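Local coordinates for protein nidogen-1 (Mus musculus, PDB 1GL4) that binds laminin, collagen IV and perlecan in basement membranes, this piece comprising its first EGF-like domain and the G2 beta-barrel, at residues F142-Q153 / I166-P175; Y179-E190 / S203-D213. All coordinates share one frame; numbering follows the deposited sequence.

Interaction 1 (F142-Q153 / I166-P175); sequences FLGHPGKLVLKQ and ISTELEGRVP
Pro175 presses its CD onto the face of Phe142, over the centre of the ring and 3.5 Å from the centroid, a CH-pi contact close to the ring normal. The neighbouring CG of the same proline reaches over one face of the His145 ring, offset toward the rim, 3.7 Å from His145 CG. Beside Phe142, Val174 CG1 fills the corner between Phe142 CE1 and Leu149 CD2, 4.0 Å from each. With CG anti to its carbonyl carbon (chi1 -65°), Phe142 brings the face of its ring to the proline; an alanine here would probably leave Pro175 CD facing a gap and take from Val174 CG1 its contact with the ring. Further along the antiparallel hairpin, Leu151 CD1 and Leu170 CD2 meet at 3.7 Å on this buried side. The other face, carrying Val150, Lys152, Glu169 and Glu171, is looser: Lys152 NZ stays 6.1 Å from Glu169 OE2. At the corner, Arg173 N donates to Lys148 O at 3.0 Å, and a CB on Gly172 would clash with that same oxygen. Strand 133-142 flanks 149-156 and strand 49-62 flanks 164-171, while Ile108 of helix 107-115, running inside the G2 barrel, touches Leu151 and Leu170.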
loop_
_atom_site.group_PDB
_atom_site.type_symbol
_atom_site.label_atom_id
_atom_site.label_comp_id
_atom_site.label_asym_id
_atom_site.label_seq_id
_atom_site.Cartn_x
_atom_site.Cartn_y
_atom_site.Cartn_z
ATOM N N PHE A 142 -4.846 10.656 18.557
ATOM C CA PHE A 142 -3.609 10.292 19.248
ATOM C C PHE A 142 -3.931 10.494 20.727
ATOM O O PHE A 142 -4.118 11.626 21.184
ATOM C CB PHE A 142 -2.449 11.205 18.825
ATOM C CG PHE A 142 -2.056 11.066 17.375
ATOM C CD1 PHE A 142 -2.854 11.598 16.364
ATOM C CD2 PHE A 142 -0.879 10.407 17.021
ATOM C CE1 PHE A 142 -2.487 11.477 15.017
ATOM C CE2 PHE A 142 -0.504 10.281 15.674
ATOM C CZ PHE A 142 -1.315 10.821 14.673
ATOM N N LEU A 143 -4.010 9.397 21.470
ATOM C CA LEU A 143 -4.361 9.460 22.884
ATOM C C LEU A 143 -3.448 10.360 23.714
ATOM O O LEU A 143 -2.231 10.199 23.716
ATOM C CB LEU A 143 -4.391 8.047 23.479
ATOM C CG LEU A 143 -5.200 6.999 22.700
ATOM C CD1 LEU A 143 -5.409 5.775 23.588
ATOM C CD2 LEU A 143 -6.544 7.572 22.267
ATOM N N GLY A 144 -4.056 11.315 24.411
ATOM C CA GLY A 144 -3.297 12.234 25.244
ATOM C C GLY A 144 -2.955 13.543 24.552
ATOM O O GLY A 144 -2.373 14.438 25.160
ATOM N N HIS A 145 -3.325 13.663 23.280
ATOM C CA HIS A 145 -3.041 14.873 22.512
ATOM C C HIS A 145 -4.328 15.516 21.979
ATOM O O HIS A 145 -5.299 14.825 21.704
ATOM C CB HIS A 145 -2.085 14.514 21.369
ATOM C CG HIS A 145 -0.795 13.921 21.841
ATOM N ND1 HIS A 145 0.194 14.672 22.440
ATOM C CD2 HIS A 145 -0.354 12.641 21.854
ATOM C CE1 HIS A 145 1.188 13.881 22.803
ATOM N NE2 HIS A 145 0.880 12.643 22.458
ATOM N N PRO A 146 -4.336 16.852 21.812
ATOM C CA PRO A 146 -5.476 17.644 21.328
ATOM C C PRO A 146 -5.935 17.402 19.890
ATOM O O PRO A 146 -5.120 17.191 18.998
ATOM C CB PRO A 146 -5.002 19.093 21.510
ATOM C CG PRO A 146 -3.857 18.992 22.470
ATOM C CD PRO A 146 -3.182 17.731 22.055
ATOM N N GLY A 147 -7.249 17.462 19.685
ATOM C CA GLY A 147 -7.827 17.292 18.361
ATOM C C GLY A 147 -7.706 15.924 17.720
ATOM O O GLY A 147 -7.625 14.906 18.403
ATOM N N LYS A 148 -7.687 15.909 16.390
ATOM C CA LYS A 148 -7.585 14.668 15.636
ATOM C C LYS A 148 -7.260 14.968 14.180
ATOM O O LYS A 148 -7.296 16.121 13.747
ATOM C CB LYS A 148 -8.910 13.904 15.705
ATOM C CG LYS A 148 -10.091 14.658 15.096
ATOM C CD LYS A 148 -11.388 13.878 15.271
ATOM C CE LYS A 148 -12.583 14.634 14.701
ATOM N NZ LYS A 148 -13.858 13.884 14.931
ATOM N N LEU A 149 -6.926 13.930 13.425
ATOM C CA LEU A 149 -6.641 14.111 12.010
ATOM C C LEU A 149 -7.740 13.419 11.207
ATOM O O LEU A 149 -8.104 12.271 11.493
ATOM C CB LEU A 149 -5.285 13.505 11.638
ATOM C CG LEU A 149 -4.927 13.688 10.153
ATOM C CD1 LEU A 149 -4.635 15.163 9.869
ATOM C CD2 LEU A 149 -3.720 12.847 9.805
ATOM N N VAL A 150 -8.265 14.119 10.205
ATOM C CA VAL A 150 -9.315 13.575 9.354
ATOM C C VAL A 150 -8.777 13.306 7.953
ATOM O O VAL A 150 -8.114 14.154 7.360
ATOM C CB VAL A 150 -10.514 14.546 9.242
ATOM C CG1 VAL A 150 -11.515 14.024 8.222
ATOM C CG2 VAL A 150 -11.175 14.711 10.599
ATOM N N LEU A 151 -9.079 12.122 7.432
ATOM C CA LEU A 151 -8.630 11.723 6.102
ATOM C C LEU A 151 -9.800 11.342 5.204
ATOM O O LEU A 151 -10.738 10.673 5.647
ATOM C CB LEU A 151 -7.671 10.532 6.221
ATOM C CG LEU A 151 -7.253 9.778 4.951
ATOM C CD1 LEU A 151 -5.973 9.014 5.230
ATOM C CD2 LEU A 151 -8.352 8.826 4.494
ATOM N N LYS A 152 -9.752 11.785 3.950
ATOM C CA LYS A 152 -10.784 11.434 2.979
ATOM C C LYS A 152 -10.088 11.024 1.689
ATOM O O LYS A 152 -9.260 11.767 1.156
ATOM C CB LYS A 152 -11.730 12.605 2.700
ATOM C CG LYS A 152 -12.859 12.229 1.744
ATOM C CD LYS A 152 -13.952 13.288 1.694
ATOM C CE LYS A 152 -15.136 12.804 0.863
ATOM N NZ LYS A 152 -16.268 13.779 0.855
ATOM N N GLN A 153 -10.407 9.828 1.203
ATOM C CA GLN A 153 -9.804 9.320 -0.026
ATOM C C GLN A 153 -10.862 8.783 -0.979
ATOM O O GLN A 153 -11.766 8.051 -0.571
ATOM C CB GLN A 153 -8.781 8.219 0.294
ATOM C CG GLN A 153 -7.416 8.742 0.771
ATOM C CD GLN A 153 -6.498 7.640 1.299
ATOM O OE1 GLN A 153 -5.270 7.728 1.195
ATOM N NE2 GLN A 153 -7.087 6.611 1.882
ATOM N N ILE A 166 -6.466 7.322 -7.050
ATOM C CA ILE A 166 -6.672 7.655 -5.642
ATOM C C ILE A 166 -6.390 9.128 -5.347
ATOM O O ILE A 166 -5.300 9.634 -5.614
ATOM C CB ILE A 166 -5.784 6.767 -4.723
ATOM C CG1 ILE A 166 -6.036 7.110 -3.248
ATOM C CG2 ILE A 166 -4.306 6.966 -5.062
ATOM C CD1 ILE A 166 -5.170 6.312 -2.267
ATOM N N SER A 167 -7.396 9.812 -4.808
ATOM C CA SER A 167 -7.294 11.224 -4.439
ATOM C C SER A 167 -7.289 11.301 -2.906
ATOM O O SER A 167 -8.170 10.733 -2.258
ATOM C CB SER A 167 -8.494 11.992 -5.000
ATOM O OG SER A 167 -8.473 13.347 -4.592
ATOM N N THR A 168 -6.317 12.004 -2.328
ATOM C CA THR A 168 -6.214 12.097 -0.869
ATOM C C THR A 168 -6.310 13.512 -0.298
ATOM O O THR A 168 -5.729 14.452 -0.832
ATOM C CB THR A 168 -4.888 11.462 -0.377
ATOM O OG1 THR A 168 -4.832 10.094 -0.803
ATOM C CG2 THR A 168 -4.787 11.513 1.157
ATOM N N GLU A 169 -7.050 13.644 0.801
ATOM C CA GLU A 169 -7.223 14.929 1.477
ATOM C C GLU A 169 -7.023 14.711 2.987
ATOM O O GLU A 169 -7.657 13.836 3.576
ATOM C CB GLU A 169 -8.625 15.467 1.182
ATOM C CG GLU A 169 -8.878 16.880 1.656
ATOM C CD GLU A 169 -10.181 17.451 1.110
ATOM O OE1 GLU A 169 -10.464 18.638 1.385
ATOM O OE2 GLU A 169 -10.915 16.717 0.407
ATOM N N LEU A 170 -6.129 15.488 3.599
ATOM C CA LEU A 170 -5.839 15.372 5.035
ATOM C C LEU A 170 -6.031 16.707 5.746
ATOM O O LEU A 170 -5.570 17.742 5.261
ATOM C CB LEU A 170 -4.392 14.927 5.256
ATOM C CG LEU A 170 -3.905 13.683 4.512
ATOM C CD1 LEU A 170 -2.392 13.571 4.669
ATOM C CD2 LEU A 170 -4.610 12.444 5.047
ATOM N N GLU A 171 -6.695 16.685 6.899
ATOM C CA GLU A 171 -6.920 17.912 7.659
ATOM C C GLU A 171 -7.057 17.679 9.161
ATOM O O GLU A 171 -7.824 16.828 9.601
ATOM C CB GLU A 171 -8.166 18.633 7.134
ATOM C CG GLU A 171 -8.516 19.895 7.900
ATOM C CD GLU A 171 -9.661 20.667 7.266
ATOM O OE1 GLU A 171 -10.708 20.049 6.971
ATOM O OE2 GLU A 171 -9.512 21.892 7.071
ATOM N N GLY A 172 -6.314 18.446 9.951
ATOM C CA GLY A 172 -6.399 18.294 11.391
ATOM C C GLY A 172 -5.096 18.568 12.109
ATOM O O GLY A 172 -4.244 19.306 11.615
ATOM N N ARG A 173 -4.933 17.955 13.276
ATOM C CA ARG A 173 -3.738 18.156 14.087
ATOM C C ARG A 173 -3.067 16.837 14.461
ATOM O O ARG A 173 -3.741 15.851 14.761
ATOM C CB ARG A 173 -4.122 18.926 15.362
ATOM C CG ARG A 173 -2.973 19.200 16.348
ATOM C CD ARG A 173 -3.475 19.993 17.560
ATOM N NE ARG A 173 -4.082 21.270 17.178
ATOM C CZ ARG A 173 -3.399 22.378 16.900
ATOM N NH1 ARG A 173 -2.072 22.386 16.967
ATOM N NH2 ARG A 173 -4.044 23.478 16.531
ATOM N N VAL A 174 -1.738 16.824 14.419
ATOM C CA VAL A 174 -0.955 15.644 14.795
ATOM C C VAL A 174 0.146 16.077 15.756
ATOM O O VAL A 174 0.605 17.223 15.711
ATOM C CB VAL A 174 -0.287 14.965 13.571
ATOM C CG1 VAL A 174 -1.359 14.481 12.585
ATOM C CG2 VAL A 174 0.674 15.934 12.891
ATOM N N PRO A 175 0.578 15.170 16.650
ATOM C CA PRO A 175 1.638 15.488 17.615
ATOM C C PRO A 175 2.956 15.716 16.867
ATOM O O PRO A 175 3.158 15.187 15.771
ATOM C CB PRO A 175 1.702 14.238 18.497
ATOM C CG PRO A 175 0.355 13.582 18.319
ATOM C CD PRO A 175 0.063 13.806 16.859
#

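Interaction 2 (Y179-E190 / S203-D213); sequences YGASVHIEPYTE and STREYTVMEPD
Ser182 pairs with Met210 and His184 with Thr208 through two antiparallel hydrogen-bonded pairs, strands 182-184 and 203-210 running at 152° with axes 4.7 Å apart at closest approach, before the first strand bows away around Pro187. Beyond that break side chains span the gap. Arg205 lays its guanidinium flat on the Tyr188 ring, planes only 3° apart and CZ 3.9 Å from the ring centroid, a cation-pi stack in which CD also rests over the face. The bend at chi3 (-79°) folds the guanidinium back across the ring. Its NH1 then makes a salt bridge to Glu190 OE2 at 3.0 Å, approaching from above the carboxylate plane, and also donates to Ser203 OG at 2.8 Å. Water 5 joins Glu190 OE2 to Arg205 NH2, and water 3 links Glu186 N to Glu206 O where the strands part. Glu190 OE1 is held by Tyr192 OH. Towards the other end Ile185 CG1 meets Tyr207 CB at 4.1 Å, an apolar contact, while Ala181 CB rests on a carbonyl, 3.3 Å from Met210 O. Pro212 closes this end, its CG 3.3 Å from Tyr179 O. The hairpin is part of the G2 barrel wall, strand 248-261 pairing with 182-195 and strand 221-232 with 198-210; Val183 also touches Leu103 and Ile177.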
loop_
_atom_site.group_PDB
_atom_site.type_symbol
_atom_site.label_atom_id
_atom_site.label_comp_id
_atom_site.label_asym_id
_atom_site.label_seq_id
_atom_site.Cartn_x
_atom_site.Cartn_y
_atom_site.Cartn_z
ATOM N N TYR A 179 12.741 16.399 14.543
ATOM C CA TYR A 179 13.396 16.337 13.241
ATOM C C TYR A 179 14.483 15.261 13.288
ATOM O O TYR A 179 15.291 15.221 14.223
ATOM C CB TYR A 179 14.044 17.691 12.903
ATOM C CG TYR A 179 13.132 18.708 12.241
ATOM C CD1 TYR A 179 11.751 18.696 12.455
ATOM C CD2 TYR A 179 13.661 19.709 11.422
ATOM C CE1 TYR A 179 10.919 19.658 11.871
ATOM C CE2 TYR A 179 12.840 20.674 10.837
ATOM C CZ TYR A 179 11.471 20.642 11.064
ATOM O OH TYR A 179 10.663 21.597 10.490
ATOM N N GLY A 180 14.492 14.382 12.290
ATOM C CA GLY A 180 15.503 13.341 12.235
ATOM C C GLY A 180 15.197 12.069 13.001
ATOM O O GLY A 180 15.987 11.127 12.978
ATOM N N ALA A 181 14.059 12.032 13.684
ATOM C CA ALA A 181 13.672 10.849 14.439
ATOM C C ALA A 181 13.101 9.799 13.486
ATOM O O ALA A 181 12.782 10.104 12.331
ATOM C CB ALA A 181 12.635 11.225 15.498
ATOM N N SER A 182 12.988 8.563 13.962
ATOM C CA SER A 182 12.437 7.475 13.159
ATOM C C SER A 182 11.284 6.830 13.933
ATOM O O SER A 182 11.136 7.067 15.133
ATOM C CB SER A 182 13.524 6.439 12.849
ATOM O OG SER A 182 14.149 5.981 14.036
ATOM N N VAL A 183 10.475 6.021 13.251
ATOM C CA VAL A 183 9.320 5.370 13.873
ATOM C C VAL A 183 9.225 3.873 13.548
ATOM O O VAL A 183 9.544 3.448 12.437
ATOM C CB VAL A 183 8.004 6.069 13.416
ATOM C CG1 VAL A 183 6.799 5.253 13.827
ATOM C CG2 VAL A 183 7.923 7.466 14.016
ATOM N N HIS A 184 8.780 3.077 14.517
ATOM C CA HIS A 184 8.633 1.636 14.316
ATOM C C HIS A 184 7.241 1.123 14.683
ATOM O O HIS A 184 6.692 1.465 15.733
ATOM C CB HIS A 184 9.667 0.860 15.134
ATOM C CG HIS A 184 9.537 -0.627 15.001
ATOM N ND1 HIS A 184 9.703 -1.286 13.799
ATOM C CD2 HIS A 184 9.235 -1.583 15.912
ATOM C CE1 HIS A 184 9.509 -2.580 13.976
ATOM N NE2 HIS A 184 9.223 -2.787 15.251
ATOM N N ILE A 185 6.692 0.286 13.810
ATOM C CA ILE A 185 5.371 -0.304 13.994
ATOM C C ILE A 185 5.475 -1.836 13.922
ATOM O O ILE A 185 6.005 -2.390 12.955
ATOM C CB ILE A 185 4.398 0.222 12.903
ATOM C CG1 ILE A 185 4.142 1.719 13.121
ATOM C CG2 ILE A 185 3.084 -0.555 12.932
ATOM C CD1 ILE A 185 3.554 2.430 11.913
ATOM N N GLU A 186 4.980 -2.506 14.959
ATOM C CA GLU A 186 4.999 -3.971 15.045
ATOM C C GLU A 186 3.806 -4.580 14.300
ATOM O O GLU A 186 2.833 -3.895 14.017
ATOM C CB GLU A 186 4.919 -4.405 16.510
ATOM C CG GLU A 186 6.142 -4.093 17.353
ATOM C CD GLU A 186 7.143 -5.225 17.336
ATOM O OE1 GLU A 186 7.679 -5.538 16.251
ATOM O OE2 GLU A 186 7.387 -5.811 18.414
ATOM N N PRO A 187 3.875 -5.883 13.976
ATOM C CA PRO A 187 2.780 -6.565 13.271
ATOM C C PRO A 187 1.468 -6.437 14.046
ATOM O O PRO A 187 1.476 -6.339 15.279
ATOM C CB PRO A 187 3.269 -8.009 13.197
ATOM C CG PRO A 187 4.757 -7.830 13.028
ATOM C CD PRO A 187 5.063 -6.754 14.062
ATOM N N TYR A 188 0.346 -6.438 13.328
ATOM C CA TYR A 188 -0.970 -6.311 13.958
ATOM C C TYR A 188 -2.082 -6.881 13.074
ATOM O O TYR A 188 -1.864 -7.192 11.905
ATOM C CB TYR A 188 -1.270 -4.832 14.253
ATOM C CG TYR A 188 -1.374 -3.953 13.011
ATOM C CD1 TYR A 188 -2.592 -3.789 12.342
ATOM C CD2 TYR A 188 -0.251 -3.302 12.499
ATOM C CE1 TYR A 188 -2.686 -2.994 11.187
ATOM C CE2 TYR A 188 -0.335 -2.500 11.339
ATOM C CZ TYR A 188 -1.555 -2.353 10.695
ATOM O OH TYR A 188 -1.655 -1.542 9.583
ATOM N N THR A 189 -3.268 -7.026 13.650
ATOM C CA THR A 189 -4.430 -7.525 12.924
ATOM C C THR A 189 -5.547 -6.497 13.077
ATOM O O THR A 189 -5.592 -5.770 14.074
ATOM C CB THR A 189 -4.929 -8.887 13.488
ATOM O OG1 THR A 189 -5.329 -8.721 14.853
ATOM C CG2 THR A 189 -3.826 -9.940 13.415
ATOM N N GLU A 190 -6.430 -6.431 12.084
ATOM C CA GLU A 190 -7.562 -5.498 12.091
ATOM C C GLU A 190 -8.809 -6.226 11.626
ATOM O O GLU A 190 -8.737 -7.059 10.723
ATOM C CB GLU A 190 -7.350 -4.341 11.113
ATOM C CG GLU A 190 -6.381 -3.270 11.509
ATOM C CD GLU A 190 -6.446 -2.105 10.532
ATOM O OE1 GLU A 190 -6.267 -2.351 9.320
ATOM O OE2 GLU A 190 -6.683 -0.957 10.969
ATOM N N SER A 203 -9.502 0.454 15.399
ATOM C CA SER A 203 -8.347 -0.212 15.979
ATOM C C SER A 203 -7.481 0.733 16.803
ATOM O O SER A 203 -7.183 1.850 16.379
ATOM C CB SER A 203 -7.508 -0.838 14.853
ATOM O OG SER A 203 -6.259 -1.319 15.323
ATOM N N THR A 204 -7.089 0.273 17.987
ATOM C CA THR A 204 -6.236 1.048 18.880
ATOM C C THR A 204 -4.886 0.338 18.900
ATOM O O THR A 204 -4.803 -0.822 19.299
ATOM C CB THR A 204 -6.828 1.105 20.309
ATOM O OG1 THR A 204 -8.134 1.695 20.259
ATOM C CG2 THR A 204 -5.942 1.949 21.229
ATOM N N ARG A 205 -3.837 1.029 18.452
ATOM C CA ARG A 205 -2.498 0.449 18.388
ATOM C C ARG A 205 -1.423 1.375 18.947
ATOM O O ARG A 205 -1.666 2.555 19.199
ATOM C CB ARG A 205 -2.131 0.122 16.931
ATOM C CG ARG A 205 -3.143 -0.717 16.181
ATOM C CD ARG A 205 -2.531 -1.292 14.901
ATOM N NE ARG A 205 -2.451 -0.341 13.793
ATOM C CZ ARG A 205 -3.475 -0.015 13.005
ATOM N NH1 ARG A 205 -4.675 -0.555 13.202
ATOM N NH2 ARG A 205 -3.293 0.820 11.989
ATOM N N GLU A 206 -0.222 0.839 19.128
ATOM C CA GLU A 206 0.879 1.643 19.633
ATOM C C GLU A 206 1.996 1.683 18.592
ATOM O O GLU A 206 2.072 0.823 17.713
ATOM C CB GLU A 206 1.412 1.067 20.953
ATOM C CG GLU A 206 2.209 -0.215 20.804
ATOM C CD GLU A 206 2.906 -0.643 22.092
ATOM O OE1 GLU A 206 3.779 -1.535 22.016
ATOM O OE2 GLU A 206 2.585 -0.098 23.173
ATOM N N TYR A 207 2.845 2.699 18.688
ATOM C CA TYR A 207 3.976 2.851 17.787
ATOM C C TYR A 207 5.136 3.402 18.608
ATOM O O TYR A 207 4.928 4.049 19.642
ATOM C CB TYR A 207 3.621 3.785 16.620
ATOM C CG TYR A 207 3.184 5.179 17.018
ATOM C CD1 TYR A 207 4.103 6.221 17.095
ATOM C CD2 TYR A 207 1.851 5.453 17.329
ATOM C CE1 TYR A 207 3.709 7.506 17.471
ATOM C CE2 TYR A 207 1.448 6.733 17.714
ATOM C CZ TYR A 207 2.381 7.750 17.784
ATOM O OH TYR A 207 2.003 9.006 18.202
ATOM N N THR A 208 6.354 3.129 18.165
ATOM C CA THR A 208 7.532 3.578 18.892
ATOM C C THR A 208 8.302 4.660 18.160
ATOM O O THR A 208 8.505 4.570 16.952
ATOM C CB THR A 208 8.491 2.405 19.148
ATOM O OG1 THR A 208 7.820 1.404 19.917
ATOM C CG2 THR A 208 9.739 2.879 19.909
ATOM N N VAL A 209 8.726 5.681 18.903
ATOM C CA VAL A 209 9.508 6.780 18.340
ATOM C C VAL A 209 10.958 6.698 18.819
ATOM O O VAL A 209 11.229 6.738 20.022
ATOM C CB VAL A 209 8.948 8.160 18.758
ATOM C CG1 VAL A 209 9.831 9.267 18.198
ATOM C CG2 VAL A 209 7.519 8.324 18.259
ATOM N N MET A 210 11.885 6.572 17.874
ATOM C CA MET A 210 13.309 6.513 18.192
ATOM C C MET A 210 13.911 7.900 17.949
ATOM O O MET A 210 13.744 8.480 16.871
ATOM C CB MET A 210 14.011 5.476 17.316
ATOM C CG MET A 210 13.527 4.050 17.525
ATOM S SD MET A 210 14.414 2.870 16.473
ATOM C CE MET A 210 15.905 2.602 17.462
ATOM N N GLU A 211 14.603 8.425 18.956
ATOM C CA GLU A 211 15.221 9.750 18.884
ATOM C C GLU A 211 16.306 9.864 17.807
ATOM O O GLU A 211 16.920 8.869 17.429
ATOM C CB GLU A 211 15.799 10.119 20.254
ATOM C CG GLU A 211 14.741 10.356 21.327
ATOM C CD GLU A 211 14.004 11.677 21.138
ATOM O OE1 GLU A 211 14.689 12.711 21.000
ATOM O OE2 GLU A 211 12.750 11.688 21.132
ATOM N N PRO A 212 16.553 11.092 17.306
ATOM C CA PRO A 212 17.550 11.386 16.268
ATOM C C PRO A 212 18.858 10.628 16.444
ATOM O O PRO A 212 19.467 10.658 17.512
ATOM C CB PRO A 212 17.736 12.894 16.388
ATOM C CG PRO A 212 16.374 13.353 16.757
ATOM C CD PRO A 212 15.950 12.340 17.807
ATOM N N ASP A 213 19.279 9.951 15.380
ATOM C CA ASP A 213 20.503 9.162 15.399
ATOM C C ASP A 213 21.761 10.026 15.472
ATOM O O ASP A 213 22.436 10.251 14.466
ATOM C CB ASP A 213 20.552 8.261 14.162
ATOM C CG ASP A 213 21.814 7.427 14.097
ATOM O OD1 ASP A 213 22.133 6.746 15.097
ATOM O OD2 ASP A 213 22.485 7.452 13.043
HETATM O O HOH W 1 18.525 11.044 12.548
HETATM O O HOH W 2 16.344 7.596 14.552
HETATM O O HOH W 3 3.994 -1.140 17.392
HETATM O O HOH W 4 -6.475 -3.955 15.965
HETATM O O HOH W 5 -5.565 1.248 9.805
#

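Both contacts are antiparallel hairpin pairings in the wall of the G2 barrel, and strand 173-174 leads on along the chain to strand 182-195. Their centres lie about 17 Å apart, yet they touch where Phe142 CD2 meets Tyr207 OH at 3.4 Å. Each mixes buried and exposed residues, but the chemistry differs. Interaction 1 packs proline, aromatic and aliphatic groups just past the corner at Gly172, and its charged side chains do not pair across the hairpin. Interaction 2 puts a charged stack, a salt bridge and bridging waters where its strands separate, and keeps apolar contacts nearer the paired backbone. Strands 133-142 and 221-232, which pair with each other, connect the two hairpins.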